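Local coordinates for protein farnesyl pyrophosphate synthetase (Staphylococcus aureus, PDB 5H9D) that probably makes heptaprenyl diphosphate by magnesium-dependent elongation of a prenyl chain, as the catalytic component of a two-chain synthase, at residues E18-S23 / L71-M76; Q30-L35 / I107-F112; T64-V69 / L121-D126. All coordinates share one frame; numbering follows the deposited sequence.

Interaction 1: E18-S23 / L71-M76; sequences EKAIKS and LELIHM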
ATOM      1  N   GLU A  18       8.058  13.492  -9.600  1.00 56.57           N
ATOM      2  CA  GLU A  18       7.918  14.865  -9.153  1.00 58.72           C
ATOM      3  C   GLU A  18       6.705  15.553  -9.794  1.00 59.70           C
ATOM      4  O   GLU A  18       6.025  16.363  -9.141  1.00 59.04           O
ATOM      5  CB  GLU A  18       9.195  15.646  -9.458  1.00 60.54           C
ATOM      6  CG  GLU A  18      10.300  15.421  -8.439  1.00 60.95           C
ATOM      7  CD  GLU A  18      11.649  15.956  -8.898  1.00 61.54           C
ATOM      8  OE1 GLU A  18      11.693  16.865  -9.750  1.00 61.52           O
ATOM      9  OE2 GLU A  18      12.672  15.460  -8.393  1.00 64.02           O
ATOM     10  N   LYS A  19       6.423  15.255 -11.061  1.00 58.67           N
ATOM     11  CA  LYS A  19       5.249  15.879 -11.651  1.00 59.75           C
ATOM     12  C   LYS A  19       3.975  15.241 -11.069  1.00 59.60           C
ATOM     13  O   LYS A  19       3.055  15.947 -10.645  1.00 61.20           O
ATOM     14  CB  LYS A  19       5.222  15.719 -13.163  1.00 61.08           C
ATOM     15  CG  LYS A  19       4.037  16.433 -13.798  1.00 60.32           C
ATOM     16  CD  LYS A  19       3.731  15.880 -15.180  1.00 63.35           C
ATOM     17  CE  LYS A  19       2.519  16.558 -15.819  1.00 62.23           C
ATOM     18  NZ  LYS A  19       2.340  16.100 -17.224  1.00 63.48           N
ATOM     19  N   ALA A  20       3.939  13.908 -11.045  1.00 57.15           N
ATOM     20  CA  ALA A  20       2.805  13.148 -10.537  1.00 54.44           C
ATOM     21  C   ALA A  20       2.350  13.545  -9.139  1.00 54.13           C
ATOM     22  O   ALA A  20       1.199  13.385  -8.783  1.00 55.45           O
ATOM     23  CB  ALA A  20       3.143  11.674 -10.571  1.00 52.53           C
ATOM     24  N   ILE A  21       3.254  14.108  -8.365  1.00 54.02           N
ATOM     25  CA  ILE A  21       2.962  14.483  -7.001  1.00 53.54           C
ATOM     26  C   ILE A  21       2.294  15.863  -6.813  1.00 53.44           C
ATOM     27  O   ILE A  21       1.730  16.184  -5.753  1.00 52.18           O
ATOM     28  CB  ILE A  21       4.286  14.322  -6.182  1.00 54.24           C
ATOM     29  CG1 ILE A  21       4.089  13.212  -5.170  1.00 55.46           C
ATOM     30  CG2 ILE A  21       4.722  15.596  -5.525  1.00 54.99           C
ATOM     31  CD1 ILE A  21       3.545  11.988  -5.777  1.00 56.30           C
ATOM     32  N   LYS A  22       2.338  16.672  -7.858  1.00 52.51           N
ATOM     33  CA  LYS A  22       1.748  17.993  -7.784  1.00 51.78           C
ATOM     34  C   LYS A  22       0.242  17.877  -7.554  1.00 52.66           C
ATOM     35  O   LYS A  22      -0.431  17.030  -8.157  1.00 54.24           O
ATOM     36  CB  LYS A  22       2.114  18.766  -9.056  1.00 49.03           C
ATOM     37  CG  LYS A  22       3.619  19.001  -9.097  1.00 46.64           C
ATOM     38  CD  LYS A  22       4.095  19.885 -10.223  1.00 47.12           C
ATOM     39  CE  LYS A  22       5.576  20.245 -10.002  1.00 46.76           C
ATOM     40  NZ  LYS A  22       6.154  21.049 -11.130  1.00 47.67           N
ATOM     41  N   SER A  23      -0.291  18.707  -6.663  1.00 51.40           N
ATOM     42  CA  SER A  23      -1.711  18.628  -6.369  1.00 51.76           C
ATOM     43  C   SER A  23      -2.454  19.955  -6.256  1.00 52.90           C
ATOM     44  O   SER A  23      -1.871  20.995  -5.995  1.00 52.17           O
ATOM     45  CB  SER A  23      -1.896  17.811  -5.068  1.00 52.87           C
ATOM     46  OG  SER A  23      -3.139  18.029  -4.417  1.00 48.75           O
ATOM     47  N   LEU A  71       4.751   2.012  -9.251  1.00 50.60           N
ATOM     48  CA  LEU A  71       5.284   1.181  -8.174  1.00 52.39           C
ATOM     49  C   LEU A  71       5.866   1.997  -7.014  1.00 54.01           C
ATOM     50  O   LEU A  71       5.656   1.653  -5.837  1.00 55.13           O
ATOM     51  CB  LEU A  71       6.363   0.231  -8.706  1.00 53.92           C
ATOM     52  CG  LEU A  71       5.985  -1.152  -9.218  1.00 54.86           C
ATOM     53  CD1 LEU A  71       5.706  -2.019  -7.998  1.00 57.68           C
ATOM     54  CD2 LEU A  71       4.784  -1.087 -10.166  1.00 53.41           C
ATOM     55  N   GLU A  72       6.599   3.069  -7.330  1.00 53.02           N
ATOM     56  CA  GLU A  72       7.200   3.873  -6.275  1.00 52.40           C
ATOM     57  C   GLU A  72       6.131   4.643  -5.516  1.00 51.49           C
ATOM     58  O   GLU A  72       6.273   4.884  -4.336  1.00 52.50           O
ATOM     59  CB  GLU A  72       8.246   4.814  -6.867  1.00 52.77           C
ATOM     60  CG  GLU A  72       9.223   5.432  -5.876  1.00 56.85           C
ATOM     61  CD  GLU A  72      10.014   4.418  -5.069  1.00 60.88           C
ATOM     62  OE1 GLU A  72       9.976   3.228  -5.428  1.00 64.88           O
ATOM     63  OE2 GLU A  72      10.675   4.798  -4.071  1.00 63.08           O
ATOM     64  N   LEU A  73       5.044   5.018  -6.183  1.00 51.09           N
ATOM     65  CA  LEU A  73       3.971   5.757  -5.515  1.00 49.59           C
ATOM     66  C   LEU A  73       3.202   4.844  -4.542  1.00 49.92           C
ATOM     67  O   LEU A  73       2.812   5.290  -3.467  1.00 49.26           O
ATOM     68  CB  LEU A  73       3.025   6.380  -6.552  1.00 48.62           C
ATOM     69  CG  LEU A  73       3.502   7.504  -7.491  1.00 50.53           C
ATOM     70  CD1 LEU A  73       2.494   7.805  -8.595  1.00 49.48           C
ATOM     71  CD2 LEU A  73       3.742   8.761  -6.695  1.00 50.14           C
ATOM     72  N   ILE A  74       2.992   3.573  -4.913  1.00 49.68           N
ATOM     73  CA  ILE A  74       2.297   2.613  -4.050  1.00 50.38           C
ATOM     74  C   ILE A  74       3.226   2.294  -2.854  1.00 49.82           C
ATOM     75  O   ILE A  74       2.784   2.187  -1.702  1.00 47.86           O
ATOM     76  CB  ILE A  74       1.929   1.284  -4.824  1.00 51.75           C
ATOM     77  CG1 ILE A  74       0.781   1.549  -5.806  1.00 51.97           C
ATOM     78  CG2 ILE A  74       1.465   0.200  -3.845  1.00 50.85           C
ATOM     79  CD1 ILE A  74       0.733   0.587  -6.992  1.00 50.72           C
ATOM     80  N   HIS A  75       4.511   2.126  -3.143  1.00 48.45           N
ATOM     81  CA  HIS A  75       5.504   1.889  -2.108  1.00 50.10           C
ATOM     82  C   HIS A  75       5.445   3.023  -1.058  1.00 51.11           C
ATOM     83  O   HIS A  75       5.390   2.782   0.160  1.00 50.94           O
ATOM     84  CB  HIS A  75       6.876   1.850  -2.760  1.00 51.35           C
ATOM     85  CG  HIS A  75       8.004   1.703  -1.794  1.00 53.99           C
ATOM     86  ND1 HIS A  75       7.939   0.871  -0.693  1.00 55.38           N
ATOM     87  CD2 HIS A  75       9.236   2.264  -1.775  1.00 53.09           C
ATOM     88  CE1 HIS A  75       9.084   0.929  -0.038  1.00 54.79           C
ATOM     89  NE2 HIS A  75       9.887   1.766  -0.673  1.00 55.51           N
ATOM     90  N   MET A  76       5.463   4.260  -1.557  1.00 51.30           N
ATOM     91  CA  MET A  76       5.391   5.472  -0.745  1.00 50.55           C
ATOM     92  C   MET A  76       4.088   5.552   0.053  1.00 51.39           C
ATOM     93  O   MET A  76       4.089   5.936   1.229  1.00 52.91           O
ATOM     94  CB  MET A  76       5.476   6.702  -1.629  1.00 49.61           C
ATOM     95  CG  MET A  76       6.799   6.955  -2.273  1.00 49.60           C
ATOM     96  SD  MET A  76       6.680   8.242  -3.569  1.00 48.85           S
ATOM     97  CE  MET A  76       6.768   9.743  -2.610  1.00 46.40           C
TER
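A small, purely apolar contact joins Ala-20 and Ile-21, near where helix 6-20 gives way to the next connection, to Leu-73 in the long helix 62-85. The backbones stay well apart, with the CA atoms of Ile-21 and Leu-73 8.9 Å from each other, and the branched side chains bridge the gap. Leu-73 leans toward the N-terminal segment, its CG anti to the carbonyl carbon (chi1 -67°), and its two methyls are shared between two partners. CD2 of Leu-73 packs against CD1 of Ile-21 at 3.4 Å, the side chains lying alongside one another and running in opposite directions. The other methyl, Leu-73 CD1, faces CB of Ala-20 at a looser 4.4 Å. Two long aliphatic chains suit a separation of this size, whereas the small alanine adds little bulk beside them. The two segments bury 116 Å² between them, both sides summed, and other helices supply the rest of the surroundings. Helix 26-38 packs on the same region, with Ser-32 against Ile-21 and Leu-36 against Met-76. From helix 103-121, Leu-113 and Leu-116 add further hydrophobic surface to Ile-21, and His-120 meets Ala-20.

Interaction 2: Q30-L35 / I107-F112; sequences QASLHL and ILTGNF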
ATOM      1  N   GLN A  30       3.309  19.280  -0.635  1.00 53.94           N
ATOM      2  CA  GLN A  30       4.489  19.444   0.189  1.00 54.42           C
ATOM      3  C   GLN A  30       4.830  18.148   0.924  1.00 53.44           C
ATOM      4  O   GLN A  30       6.003  17.815   1.073  1.00 52.03           O
ATOM      5  CB  GLN A  30       4.270  20.499   1.248  1.00 58.66           C
ATOM      6  CG  GLN A  30       4.032  21.909   0.802  1.00 62.16           C
ATOM      7  CD  GLN A  30       3.871  22.785   2.030  1.00 66.48           C
ATOM      8  OE1 GLN A  30       4.850  23.038   2.762  1.00 65.04           O
ATOM      9  NE2 GLN A  30       2.629  23.215   2.297  1.00 64.47           N
ATOM     10  N   ALA A  31       3.814  17.440   1.418  1.00 50.78           N
ATOM     11  CA  ALA A  31       4.054  16.183   2.129  1.00 49.96           C
ATOM     12  C   ALA A  31       4.664  15.138   1.183  1.00 50.23           C
ATOM     13  O   ALA A  31       5.713  14.564   1.474  1.00 52.54           O
ATOM     14  CB  ALA A  31       2.759  15.651   2.749  1.00 48.44           C
ATOM     15  N   SER A  32       4.015  14.894   0.054  1.00 48.29           N
ATOM     16  CA  SER A  32       4.527  13.938  -0.911  1.00 48.43           C
ATOM     17  C   SER A  32       5.970  14.272  -1.313  1.00 48.41           C
ATOM     18  O   SER A  32       6.815  13.390  -1.383  1.00 47.61           O
ATOM     19  CB  SER A  32       3.626  13.919  -2.149  1.00 47.32           C
ATOM     20  OG  SER A  32       2.324  13.490  -1.808  1.00 45.01           O
ATOM     21  N   LEU A  33       6.244  15.551  -1.566  1.00 49.16           N
ATOM     22  CA  LEU A  33       7.583  16.006  -1.947  1.00 47.55           C
ATOM     23  C   LEU A  33       8.569  15.888  -0.772  1.00 48.73           C
ATOM     24  O   LEU A  33       9.749  15.550  -0.951  1.00 48.41           O
ATOM     25  CB  LEU A  33       7.530  17.440  -2.429  1.00 44.01           C
ATOM     26  CG  LEU A  33       8.892  17.968  -2.862  1.00 47.10           C
ATOM     27  CD1 LEU A  33       9.469  17.135  -4.035  1.00 45.39           C
ATOM     28  CD2 LEU A  33       8.748  19.411  -3.240  1.00 43.42           C
ATOM     29  N   HIS A  34       8.091  16.167   0.433  1.00 48.65           N
ATOM     30  CA  HIS A  34       8.937  16.027   1.602  1.00 50.43           C
ATOM     31  C   HIS A  34       9.484  14.593   1.619  1.00 51.21           C
ATOM     32  O   HIS A  34      10.687  14.393   1.672  1.00 51.48           O
ATOM     33  CB  HIS A  34       8.129  16.278   2.869  1.00 53.02           C
ATOM     34  CG  HIS A  34       8.899  16.064   4.131  1.00 53.97           C
ATOM     35  ND1 HIS A  34      10.126  16.649   4.362  1.00 54.71           N
ATOM     36  CD2 HIS A  34       8.597  15.360   5.247  1.00 54.59           C
ATOM     37  CE1 HIS A  34      10.544  16.312   5.570  1.00 57.84           C
ATOM     38  NE2 HIS A  34       9.635  15.530   6.128  1.00 54.42           N
ATOM     39  N   LEU A  35       8.584  13.606   1.569  1.00 51.29           N
ATOM     40  CA  LEU A  35       8.955  12.191   1.555  1.00 50.52           C
ATOM     41  C   LEU A  35       9.766  11.812   0.322  1.00 52.82           C
ATOM     42  O   LEU A  35      10.809  11.171   0.417  1.00 54.77           O
ATOM     43  CB  LEU A  35       7.705  11.325   1.596  1.00 50.74           C
ATOM     44  CG  LEU A  35       7.877   9.801   1.561  1.00 52.54           C
ATOM     45  CD1 LEU A  35       8.603   9.324   2.821  1.00 50.45           C
ATOM     46  CD2 LEU A  35       6.512   9.135   1.464  1.00 50.43           C
ATOM     47  N   ILE A 107      -2.694  10.275   6.668  1.00 46.06           N
ATOM     48  CA  ILE A 107      -3.632   9.304   6.166  1.00 45.67           C
ATOM     49  C   ILE A 107      -4.092   9.769   4.782  1.00 45.57           C
ATOM     50  O   ILE A 107      -4.155   8.983   3.846  1.00 46.27           O
ATOM     51  CB  ILE A 107      -4.815   9.165   7.150  1.00 44.53           C
ATOM     52  CG1 ILE A 107      -4.361   8.358   8.363  1.00 45.39           C
ATOM     53  CG2 ILE A 107      -5.992   8.474   6.503  1.00 42.96           C
ATOM     54  CD1 ILE A 107      -5.430   8.275   9.454  1.00 47.94           C
ATOM     55  N   LEU A 108      -4.375  11.053   4.660  1.00 45.26           N
ATOM     56  CA  LEU A 108      -4.826  11.621   3.425  1.00 48.08           C
ATOM     57  C   LEU A 108      -3.760  11.540   2.355  1.00 49.75           C
ATOM     58  O   LEU A 108      -4.073  11.234   1.179  1.00 51.80           O
ATOM     59  CB  LEU A 108      -5.261  13.079   3.628  1.00 49.48           C
ATOM     60  CG  LEU A 108      -6.618  13.341   4.304  1.00 51.00           C
ATOM     61  CD1 LEU A 108      -6.787  14.837   4.399  1.00 53.88           C
ATOM     62  CD2 LEU A 108      -7.796  12.754   3.511  1.00 48.23           C
ATOM     63  N   THR A 109      -2.503  11.784   2.745  1.00 48.99           N
ATOM     64  CA  THR A 109      -1.409  11.746   1.778  1.00 49.35           C
ATOM     65  C   THR A 109      -1.273  10.338   1.217  1.00 48.69           C
ATOM     66  O   THR A 109      -1.087  10.155   0.014  1.00 48.09           O
ATOM     67  CB  THR A 109      -0.057  12.234   2.385  1.00 49.44           C
ATOM     68  OG1 THR A 109      -0.221  13.529   2.979  1.00 51.21           O
ATOM     69  CG2 THR A 109       0.957  12.421   1.283  1.00 51.36           C
ATOM     70  N   GLY A 110      -1.391   9.348   2.099  1.00 49.15           N
ATOM     71  CA  GLY A 110      -1.305   7.961   1.696  1.00 47.25           C
ATOM     72  C   GLY A 110      -2.380   7.606   0.684  1.00 48.35           C
ATOM     73  O   GLY A 110      -2.095   6.900  -0.285  1.00 47.01           O
ATOM     74  N   ASN A 111      -3.612   8.072   0.897  1.00 48.70           N
ATOM     75  CA  ASN A 111      -4.701   7.783  -0.044  1.00 48.49           C
ATOM     76  C   ASN A 111      -4.376   8.433  -1.386  1.00 50.12           C
ATOM     77  O   ASN A 111      -4.570   7.835  -2.472  1.00 51.63           O
ATOM     78  CB  ASN A 111      -6.038   8.347   0.444  1.00 49.71           C
ATOM     79  CG  ASN A 111      -6.471   7.787   1.776  1.00 49.44           C
ATOM     80  OD1 ASN A 111      -6.169   6.648   2.114  1.00 51.59           O
ATOM     81  ND2 ASN A 111      -7.197   8.586   2.536  1.00 46.23           N
ATOM     82  N   PHE A 112      -3.891   9.670  -1.296  1.00 47.26           N
ATOM     83  CA  PHE A 112      -3.508  10.445  -2.466  1.00 45.65           C
ATOM     84  C   PHE A 112      -2.494   9.664  -3.316  1.00 44.84           C
ATOM     85  O   PHE A 112      -2.722   9.409  -4.491  1.00 45.39           O
ATOM     86  CB  PHE A 112      -2.940  11.783  -1.957  1.00 44.14           C
ATOM     87  CG  PHE A 112      -2.347  12.667  -3.010  1.00 43.78           C
ATOM     88  CD1 PHE A 112      -3.151  13.312  -3.934  1.00 44.10           C
ATOM     89  CD2 PHE A 112      -0.967  12.900  -3.042  1.00 43.68           C
ATOM     90  CE1 PHE A 112      -2.596  14.182  -4.876  1.00 41.26           C
ATOM     91  CE2 PHE A 112      -0.411  13.760  -3.974  1.00 42.54           C
ATOM     92  CZ  PHE A 112      -1.227  14.404  -4.894  1.00 41.88           C
TER
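The helical segments bearing Ala-31 and Ser-32 on one side and Thr-109 and Phe-112 on the other cross almost at right angles, at -80°, with their axes 10.3 Å apart and the CA atoms of Ser-32 and Thr-109 separated by 6.9 Å. Small residues suit this crossing point. CB of Ala-31 lies 3.7 Å from OG1 of Thr-109, and the threonine methyl CG2 reaches to 3.5 Å from OG of Ser-32. With OG1 of Thr-109 anti to the carbonyl carbon (chi1 -53°) and lying against Ala-31, CG2 is left anti to the backbone N, where it meets Ser-32 most closely and also approaches Ala-31. Both hydroxyls are buried, yet each is satisfied within its own helix, Ser-32 OG by the carbonyl of Leu-28 and Thr-109 OG1 by that of Thr-105, so across the interface they serve as packing groups. The crossing belongs to the all-helical fold of the trans-prenyl diphosphate synthases; here helix 103-121 packs against the partner chain, and helix 26-38 crosses it. One turn further on, Phe-112 presents its ring edge to Ser-32, whose OG lies near the ring plane and 3.5 Å from CE2. That ring also touches Leu-28 and Ser-23 of its own chain and Val-102 of the subunit 1 chain, while Asn-111 ND2 is hydrogen-bonded to OD1 of Asn-105 of the same partner.

Interaction 3: T64-V69 / L121-D126; sequences TYQVAV and LMAVKD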
ATOM      1  N   THR A  64       6.777   1.568 -19.645  1.00 61.24           N
ATOM      2  CA  THR A  64       7.526   0.936 -18.565  1.00 60.99           C
ATOM      3  C   THR A  64       7.928   1.979 -17.526  1.00 59.45           C
ATOM      4  O   THR A  64       8.023   1.670 -16.350  1.00 60.50           O
ATOM      5  CB  THR A  64       8.779   0.148 -19.072  1.00 61.50           C
ATOM      6  OG1 THR A  64       9.766   1.070 -19.522  1.00 67.52           O
ATOM      7  CG2 THR A  64       8.440  -0.769 -20.238  1.00 60.48           C
ATOM      8  N   TYR A  65       8.143   3.220 -17.949  1.00 58.02           N
ATOM      9  CA  TYR A  65       8.473   4.272 -16.999  1.00 55.97           C
ATOM     10  C   TYR A  65       7.248   4.564 -16.176  1.00 56.77           C
ATOM     11  O   TYR A  65       7.366   4.986 -15.022  1.00 56.89           O
ATOM     12  CB  TYR A  65       8.846   5.558 -17.694  1.00 56.33           C
ATOM     13  CG  TYR A  65      10.220   5.564 -18.256  1.00 58.26           C
ATOM     14  CD1 TYR A  65      11.331   5.451 -17.431  1.00 57.40           C
ATOM     15  CD2 TYR A  65      10.416   5.652 -19.623  1.00 60.87           C
ATOM     16  CE1 TYR A  65      12.609   5.414 -17.954  1.00 59.09           C
ATOM     17  CE2 TYR A  65      11.702   5.614 -20.161  1.00 62.35           C
ATOM     18  CZ  TYR A  65      12.786   5.489 -19.323  1.00 60.86           C
ATOM     19  OH  TYR A  65      14.036   5.395 -19.875  1.00 62.37           O
ATOM     20  N   GLN A  66       6.067   4.378 -16.773  1.00 55.70           N
ATOM     21  CA  GLN A  66       4.843   4.650 -16.051  1.00 55.13           C
ATOM     22  C   GLN A  66       4.579   3.579 -14.986  1.00 55.04           C
ATOM     23  O   GLN A  66       4.043   3.873 -13.911  1.00 55.94           O
ATOM     24  CB  GLN A  66       3.657   4.762 -17.012  1.00 57.10           C
ATOM     25  CG  GLN A  66       3.661   5.999 -17.937  1.00 58.26           C
ATOM     26  CD  GLN A  66       3.633   7.326 -17.184  1.00 59.48           C
ATOM     27  OE1 GLN A  66       2.806   7.533 -16.298  1.00 59.12           O
ATOM     28  NE2 GLN A  66       4.534   8.237 -17.549  1.00 57.53           N
ATOM     29  N   VAL A  67       4.964   2.338 -15.248  1.00 53.25           N
ATOM     30  CA  VAL A  67       4.728   1.321 -14.233  1.00 51.71           C
ATOM     31  C   VAL A  67       5.734   1.544 -13.102  1.00 48.72           C
ATOM     32  O   VAL A  67       5.454   1.317 -11.932  1.00 47.51           O
ATOM     33  CB  VAL A  67       4.834  -0.115 -14.825  1.00 49.88           C
ATOM     34  CG1 VAL A  67       4.510  -1.144 -13.762  1.00 46.79           C
ATOM     35  CG2 VAL A  67       3.843  -0.257 -15.952  1.00 49.61           C
ATOM     36  N   ALA A  68       6.899   2.028 -13.471  1.00 47.66           N
ATOM     37  CA  ALA A  68       7.942   2.337 -12.496  1.00 48.93           C
ATOM     38  C   ALA A  68       7.456   3.452 -11.542  1.00 48.97           C
ATOM     39  O   ALA A  68       7.596   3.326 -10.321  1.00 49.55           O
ATOM     40  CB  ALA A  68       9.236   2.751 -13.235  1.00 47.67           C
ATOM     41  N   VAL A  69       6.877   4.523 -12.112  1.00 48.95           N
ATOM     42  CA  VAL A  69       6.326   5.642 -11.351  1.00 47.68           C
ATOM     43  C   VAL A  69       5.192   5.122 -10.446  1.00 49.16           C
ATOM     44  O   VAL A  69       5.100   5.475  -9.276  1.00 49.07           O
ATOM     45  CB  VAL A  69       5.800   6.756 -12.319  1.00 46.94           C
ATOM     46  CG1 VAL A  69       4.900   7.698 -11.597  1.00 43.73           C
ATOM     47  CG2 VAL A  69       6.969   7.559 -12.888  1.00 45.54           C
ATOM     48  N   LEU A 121      -1.173   3.035 -13.387  1.00 66.56           N
ATOM     49  CA  LEU A 121      -1.177   1.649 -13.835  1.00 68.68           C
ATOM     50  C   LEU A 121      -2.096   1.469 -15.036  1.00 70.17           C
ATOM     51  O   LEU A 121      -2.013   0.448 -15.718  1.00 69.22           O
ATOM     52  CB  LEU A 121      -1.639   0.724 -12.717  1.00 69.41           C
ATOM     53  CG  LEU A 121      -0.571   0.416 -11.683  1.00 70.66           C
ATOM     54  CD1 LEU A 121      -1.182  -0.302 -10.471  1.00 72.29           C
ATOM     55  CD2 LEU A 121       0.489  -0.425 -12.340  1.00 70.48           C
ATOM     56  N   MET A 122      -2.966   2.451 -15.290  1.00 71.64           N
ATOM     57  CA  MET A 122      -3.897   2.370 -16.424  1.00 74.29           C
ATOM     58  C   MET A 122      -3.160   2.586 -17.739  1.00 76.50           C
ATOM     59  O   MET A 122      -3.788   2.763 -18.790  1.00 77.74           O
ATOM     60  CB  MET A 122      -5.030   3.406 -16.311  1.00 74.35           C
ATOM     61  CG  MET A 122      -4.724   4.765 -16.968  1.00 74.32           C
ATOM     62  CE  MET A 122      -7.174   5.342 -18.157  1.00 71.68           C
ATOM     63  N   ALA A 123      -1.827   2.598 -17.660  1.00 77.38           N
ATOM     64  CA  ALA A 123      -0.971   2.760 -18.828  1.00 78.60           C
ATOM     65  C   ALA A 123      -0.645   1.344 -19.295  1.00 80.39           C
ATOM     66  O   ALA A 123      -0.153   1.122 -20.398  1.00 82.29           O
ATOM     67  CB  ALA A 123       0.299   3.517 -18.459  1.00 77.08           C
ATOM     68  N   VAL A 124      -0.898   0.380 -18.429  1.00 81.79           N
ATOM     69  CA  VAL A 124      -0.689  -1.003 -18.787  1.00 84.37           C
ATOM     70  C   VAL A 124      -2.033  -1.312 -19.441  1.00 85.90           C
ATOM     71  O   VAL A 124      -3.060  -0.768 -19.026  1.00 85.59           O
ATOM     72  CB  VAL A 124      -0.495  -1.880 -17.536  1.00 85.37           C
ATOM     73  CG1 VAL A 124      -0.322  -3.340 -17.944  1.00 85.94           C
ATOM     74  CG2 VAL A 124       0.713  -1.396 -16.748  1.00 85.09           C
ATOM     75  N   LYS A 125      -2.036  -2.173 -20.452  1.00 87.11           N
ATOM     76  CA  LYS A 125      -3.274  -2.482 -21.162  1.00 88.14           C
ATOM     77  C   LYS A 125      -3.844  -3.864 -20.856  1.00 87.78           C
ATOM     78  O   LYS A 125      -5.054  -4.076 -20.934  1.00 87.90           O
ATOM     79  CB  LYS A 125      -3.047  -2.328 -22.673  1.00 89.68           C
ATOM     80  CG  LYS A 125      -2.275  -1.049 -23.068  1.00 89.60           C
ATOM     81  CD  LYS A 125      -0.765  -1.154 -22.734  1.00 89.44           C
ATOM     82  CE  LYS A 125      -0.005  -2.117 -23.663  1.00 89.50           C
ATOM     83  NZ  LYS A 125       0.317  -1.551 -25.022  1.00 87.16           N
ATOM     84  N   ASP A 126      -2.973  -4.798 -20.492  1.00 88.05           N
ATOM     85  CA  ASP A 126      -3.388  -6.167 -20.181  1.00 88.17           C
ATOM     86  C   ASP A 126      -4.163  -6.273 -18.858  1.00 87.92           C
ATOM     87  O   ASP A 126      -3.584  -6.148 -17.781  1.00 87.58           O
ATOM     88  CB  ASP A 126      -2.152  -7.062 -20.126  1.00 88.54           C
ATOM     89  CG  ASP A 126      -2.484  -8.517 -20.322  1.00 88.64           C
ATOM     90  OD1 ASP A 126      -3.413  -9.013 -19.648  1.00 87.21           O
ATOM     91  OD2 ASP A 126      -1.806  -9.162 -21.152  1.00 88.45           O
TER
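Gln-66 and Val-67 on helix 62-85 pack against Leu-121, Ala-123 and Val-124, where the chain leaves helix 103-121 and turns toward helix 127-150. Gln-66 can be followed outward from its backbone. Its CB points toward the connection and meets CB of Ala-123 at 3.9 Å, and this apolar root is the part of the side chain that makes the contact. CG stands anti to the carbonyl carbon, and a further bend at chi2 (-61°) folds the chain over. At the tip, NE2 gives a hydrogen bond to OE2 of Glu-62 in the same helix, and OE1 has a weak hydrogen bond with ND1 of His-120. A glutamine suits this partly exposed position, since it has a methylene for the alanine and an amide for its polar neighbours.

Val-67, one residue later, is buried and spends both methyls on the contact. CG1 faces CD2 of Leu-121 at 4.3 Å, while CG2 packs on CG2 of Val-124 at 3.4 Å, the two valines crossing at about a right angle. Leu-121 and Val-124, at the two ends of a type I beta turn, both reach Val-67, with the compact Ala-123 between them in sequence facing Gln-66. Val-67 is also touched by Val-179 and Thr-183 of helix 158-183, and Val-124 by Val-129 and His-130 of helix 127-150.

Across the two segments the adhesion is entirely carbon on carbon: it depends on shape and on excluding water rather than on directional bonds, and the glutamine amide is left to partners outside the contact.

In the fold
From the N terminus, residues 18-23, 30-35 and 64-69 come first, and their partners 71-76, 107-112 and 121-126 follow in the same order. The three contacts close loops of 47, 71 and 51 residues respectively; every pair crosses along the chain and none nests. Interaction 1 ties the 18-23 segment, where helix 6-20 runs out, to helix 62-85, interaction 2 joins helix 26-38 to helix 103-121, and interaction 3 brings the exit of helix 103-121 back to helix 62-85. Interactions 1 and 2 pack directly on each other, Met-76 among others reaching Ser-32; interactions 1 and 3 meet where Ile-74 packs on Leu-121. Interactions 2 and 3 stay separate, with nearest atoms about 10 Å apart.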